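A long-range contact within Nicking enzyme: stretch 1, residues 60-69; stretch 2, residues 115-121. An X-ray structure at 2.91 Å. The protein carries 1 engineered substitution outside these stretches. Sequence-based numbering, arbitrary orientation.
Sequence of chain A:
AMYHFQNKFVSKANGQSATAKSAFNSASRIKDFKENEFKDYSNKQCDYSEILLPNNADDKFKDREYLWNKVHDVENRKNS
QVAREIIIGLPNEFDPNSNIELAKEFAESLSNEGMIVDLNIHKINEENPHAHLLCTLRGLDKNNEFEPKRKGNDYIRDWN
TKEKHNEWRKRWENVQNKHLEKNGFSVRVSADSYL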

# COMPACT_ATOMS: atom_id res chain seq x y z
N LYS A 60 -11.63 -9.00 -10.12
CA LYS A 60 -12.11 -7.66 -10.40
C LYS A 60 -11.23 -6.60 -9.74
O LYS A 60 -11.00 -5.53 -10.30
CB LYS A 60 -13.54 -7.50 -9.89
CG LYS A 60 -14.50 -8.58 -10.33
CD LYS A 60 -15.87 -8.38 -9.71
CE LYS A 60 -15.78 -8.36 -8.19
NZ LYS A 60 -17.10 -8.13 -7.56
N PHE A 61 -10.75 -6.91 -8.54
CA PHE A 61 -10.02 -5.94 -7.74
C PHE A 61 -8.62 -5.64 -8.27
O PHE A 61 -7.94 -4.74 -7.76
CB PHE A 61 -9.95 -6.39 -6.28
CG PHE A 61 -11.29 -6.52 -5.63
CD1 PHE A 61 -11.89 -5.43 -5.02
CD2 PHE A 61 -11.96 -7.73 -5.62
CE1 PHE A 61 -13.13 -5.54 -4.41
CE2 PHE A 61 -13.20 -7.85 -5.01
CZ PHE A 61 -13.78 -6.76 -4.41
N LYS A 62 -8.18 -6.38 -9.28
CA LYS A 62 -6.88 -6.10 -9.90
C LYS A 62 -6.98 -4.93 -10.87
O LYS A 62 -5.99 -4.50 -11.45
CB LYS A 62 -6.32 -7.34 -10.60
CG LYS A 62 -5.84 -8.41 -9.64
CD LYS A 62 -4.99 -9.46 -10.35
CE LYS A 62 -3.60 -8.95 -10.65
NZ LYS A 62 -2.82 -8.69 -9.40
N ASP A 63 -8.20 -4.41 -11.04
CA ASP A 63 -8.41 -3.18 -11.79
C ASP A 63 -8.40 -2.01 -10.82
O ASP A 63 -9.19 -1.97 -9.88
CB ASP A 63 -9.73 -3.23 -12.56
CG ASP A 63 -10.04 -1.93 -13.25
OD1 ASP A 63 -9.56 -1.72 -14.38
OD2 ASP A 63 -10.78 -1.11 -12.66
N ARG A 64 -7.51 -1.06 -11.06
CA ARG A 64 -7.30 0.05 -10.14
C ARG A 64 -8.52 0.97 -10.06
O ARG A 64 -8.80 1.54 -9.01
CB ARG A 64 -6.06 0.84 -10.53
CG ARG A 64 -5.53 1.75 -9.44
CD ARG A 64 -4.13 2.24 -9.75
NE ARG A 64 -3.16 1.14 -9.80
CZ ARG A 64 -2.69 0.61 -10.92
NH1 ARG A 64 -3.07 1.08 -12.09
NH2 ARG A 64 -1.81 -0.39 -10.86
N GLU A 65 -9.23 1.10 -11.17
CA GLU A 65 -10.38 2.00 -11.23
C GLU A 65 -11.57 1.45 -10.46
O GLU A 65 -12.22 2.18 -9.71
CB GLU A 65 -10.77 2.27 -12.68
CG GLU A 65 -11.76 3.40 -12.85
CD GLU A 65 -11.96 3.78 -14.30
OE1 GLU A 65 -12.36 2.90 -15.09
OE2 GLU A 65 -11.72 4.95 -14.65
N TYR A 66 -11.86 0.17 -10.64
CA TYR A 66 -12.98 -0.47 -9.95
C TYR A 66 -12.75 -0.52 -8.45
O TYR A 66 -13.67 -0.27 -7.67
CB TYR A 66 -13.18 -1.89 -10.48
CG TYR A 66 -14.16 -2.71 -9.66
CD1 TYR A 66 -15.53 -2.59 -9.85
CD2 TYR A 66 -13.71 -3.61 -8.70
CE1 TYR A 66 -16.43 -3.33 -9.10
CE2 TYR A 66 -14.60 -4.36 -7.95
CZ TYR A 66 -15.95 -4.22 -8.15
OH TYR A 66 -16.84 -4.96 -7.41
N LEU A 67 -11.52 -0.84 -8.06
CA LEU A 67 -11.17 -1.04 -6.66
C LEU A 67 -11.49 0.17 -5.78
O LEU A 67 -12.26 0.06 -4.83
CB LEU A 67 -9.69 -1.40 -6.53
CG LEU A 67 -9.12 -1.46 -5.11
CD1 LEU A 67 -9.83 -2.53 -4.30
CD2 LEU A 67 -7.62 -1.71 -5.15
N TRP A 68 -10.91 1.32 -6.11
CA TRP A 68 -11.03 2.50 -5.26
C TRP A 68 -12.38 3.20 -5.36
O TRP A 68 -12.72 4.02 -4.50
CB TRP A 68 -9.87 3.46 -5.51
CG TRP A 68 -8.55 2.81 -5.28
CD1 TRP A 68 -7.61 2.49 -6.22
CD2 TRP A 68 -8.03 2.35 -4.02
NE1 TRP A 68 -6.53 1.89 -5.62
CE2 TRP A 68 -6.76 1.79 -4.28
CE3 TRP A 68 -8.50 2.38 -2.71
CZ2 TRP A 68 -5.97 1.26 -3.27
CZ3 TRP A 68 -7.71 1.85 -1.71
CH2 TRP A 68 -6.46 1.30 -1.99
N ASN A 69 -13.14 2.89 -6.40
CA ASN A 69 -14.53 3.35 -6.47
C ASN A 69 -15.40 2.46 -5.60
O ASN A 69 -16.35 2.93 -4.97
CB ASN A 69 -15.04 3.35 -7.91
CG ASN A 69 -14.52 4.52 -8.72
OD1 ASN A 69 -15.05 5.62 -8.65
ND2 ASN A 69 -13.46 4.28 -9.49
N MSE A 115 -5.25 -7.83 3.23
CA MSE A 115 -5.71 -6.58 2.64
C MSE A 115 -5.49 -6.60 1.13
O MSE A 115 -4.86 -7.51 0.59
CB MSE A 115 -4.94 -5.41 3.25
CG MSE A 115 -4.27 -5.75 4.57
SE MSE A 115 -2.93 -4.46 5.14
CE MSE A 115 -4.11 -3.00 5.62
N ILE A 116 -6.02 -5.59 0.45
CA ILE A 116 -5.72 -5.39 -0.96
C ILE A 116 -4.66 -4.29 -1.07
O ILE A 116 -4.85 -3.19 -0.55
CB ILE A 116 -6.96 -4.98 -1.76
CG1 ILE A 116 -8.03 -6.08 -1.68
CG2 ILE A 116 -6.59 -4.70 -3.21
CD1 ILE A 116 -9.26 -5.79 -2.51
N VAL A 117 -3.55 -4.60 -1.73
CA VAL A 117 -2.42 -3.68 -1.78
C VAL A 117 -2.18 -3.12 -3.17
O VAL A 117 -1.94 -3.87 -4.12
CB VAL A 117 -1.14 -4.36 -1.28
CG1 VAL A 117 0.01 -3.36 -1.24
CG2 VAL A 117 -1.36 -4.97 0.10
N ASP A 118 -2.23 -1.80 -3.28
CA ASP A 118 -1.91 -1.13 -4.53
C ASP A 118 -0.44 -0.70 -4.49
O ASP A 118 -0.12 0.38 -3.99
CB ASP A 118 -2.81 0.09 -4.73
CG ASP A 118 -2.83 0.57 -6.17
OD1 ASP A 118 -1.86 0.29 -6.92
OD2 ASP A 118 -3.81 1.24 -6.56
N LEU A 119 0.43 -1.55 -5.02
CA LEU A 119 1.87 -1.30 -4.97
C LEU A 119 2.35 -0.44 -6.12
O LEU A 119 2.10 -0.74 -7.29
CB LEU A 119 2.63 -2.63 -4.96
CG LEU A 119 4.16 -2.51 -5.00
CD1 LEU A 119 4.69 -1.86 -3.74
CD2 LEU A 119 4.79 -3.88 -5.21
N ASN A 120 3.05 0.64 -5.78
CA ASN A 120 3.65 1.52 -6.78
C ASN A 120 5.06 1.93 -6.37
O ASN A 120 5.26 2.48 -5.29
CB ASN A 120 2.78 2.76 -7.00
CG ASN A 120 1.35 2.42 -7.35
OD1 ASN A 120 0.46 2.50 -6.51
ND2 ASN A 120 1.12 2.02 -8.60
N ILE A 121 6.02 1.67 -7.25
CA ILE A 121 7.42 1.98 -6.96
C ILE A 121 7.88 3.25 -7.66
O ILE A 121 7.75 3.37 -8.88
CB ILE A 121 8.34 0.82 -7.35
CG1 ILE A 121 7.90 -0.47 -6.64
CG2 ILE A 121 9.78 1.15 -7.01
CD1 ILE A 121 8.76 -1.66 -6.97

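Residues 60-69 pass from the end of a 3-10 segment (60-62) through a short link at D63 into a helix that begins at R64, and they pack against a strand, 117-121, together with the residue that leads into it, I116. The helix and strand axes run at 131° to each other and approach to 11.0 Å, a spacing that side chains must fill. The backbones come closest at two places, where F61 CA lies 8.0 Å from I116 CA and R64 CA lies 7.9 Å from D118 CA; the first marks an apolar contact, the second a polar one.

The turn into the helix is secured locally. D63, in the N-cap position with chi1 t, accepts a capping hydrogen bond from the backbone of Y66 (Y66 N to D63 OD2, 2.6 Å), satisfying an amide that has no earlier helical carbonyl to use.

Along the second stretch the side chains alternate. I116, D118 and N120 direct their CA-to-CB bonds toward the first stretch, whereas V117 and L119 direct theirs away, as expected for an extended chain. I116, with chi1 m and chi2 t, packs against two apolar partners. Its CD1 touches both, at 3.7 Å from F61 CD1 and 3.8 Å from L67 CD1, and its CG2 lies 3.7 Å from L67 CD2. F61 (chi1 m) and L67 (chi1 t, chi2 p) both start toward the second stretch, so their side chains reach I116 directly, six residues apart in sequence yet converging on one isoleucine.

D118 is the polar centre of the contact. Its chi1 t rotamer presents the carboxylate to two donors from the helix. R64 leaves its backbone sideways, and its t, t conformation at chi1 and chi2 extends the chain before the m turn at chi3 places the guanidinium edge against the acid. R64 NE donates to D118 OD1 at 3.3 Å with a nearly straight angle of 168°, a hydrogen bond reinforced by the charges of a salt bridge; a second bond, from R64 NE to D118 OD2 at 3.3 Å, is bent to 127° and weak. W68 also departs sideways, but chi1 m and chi2 of 111° swing the indole back, so that NE1 donates in the plane of the ring to D118 OD2 at 3.0 Å and 162°. R64 and W68 are four residues apart, about one helical turn, which lets both reach the same carboxylate. D118 is buried, and these bonds give its carboxylate both a charged and a neutral donor.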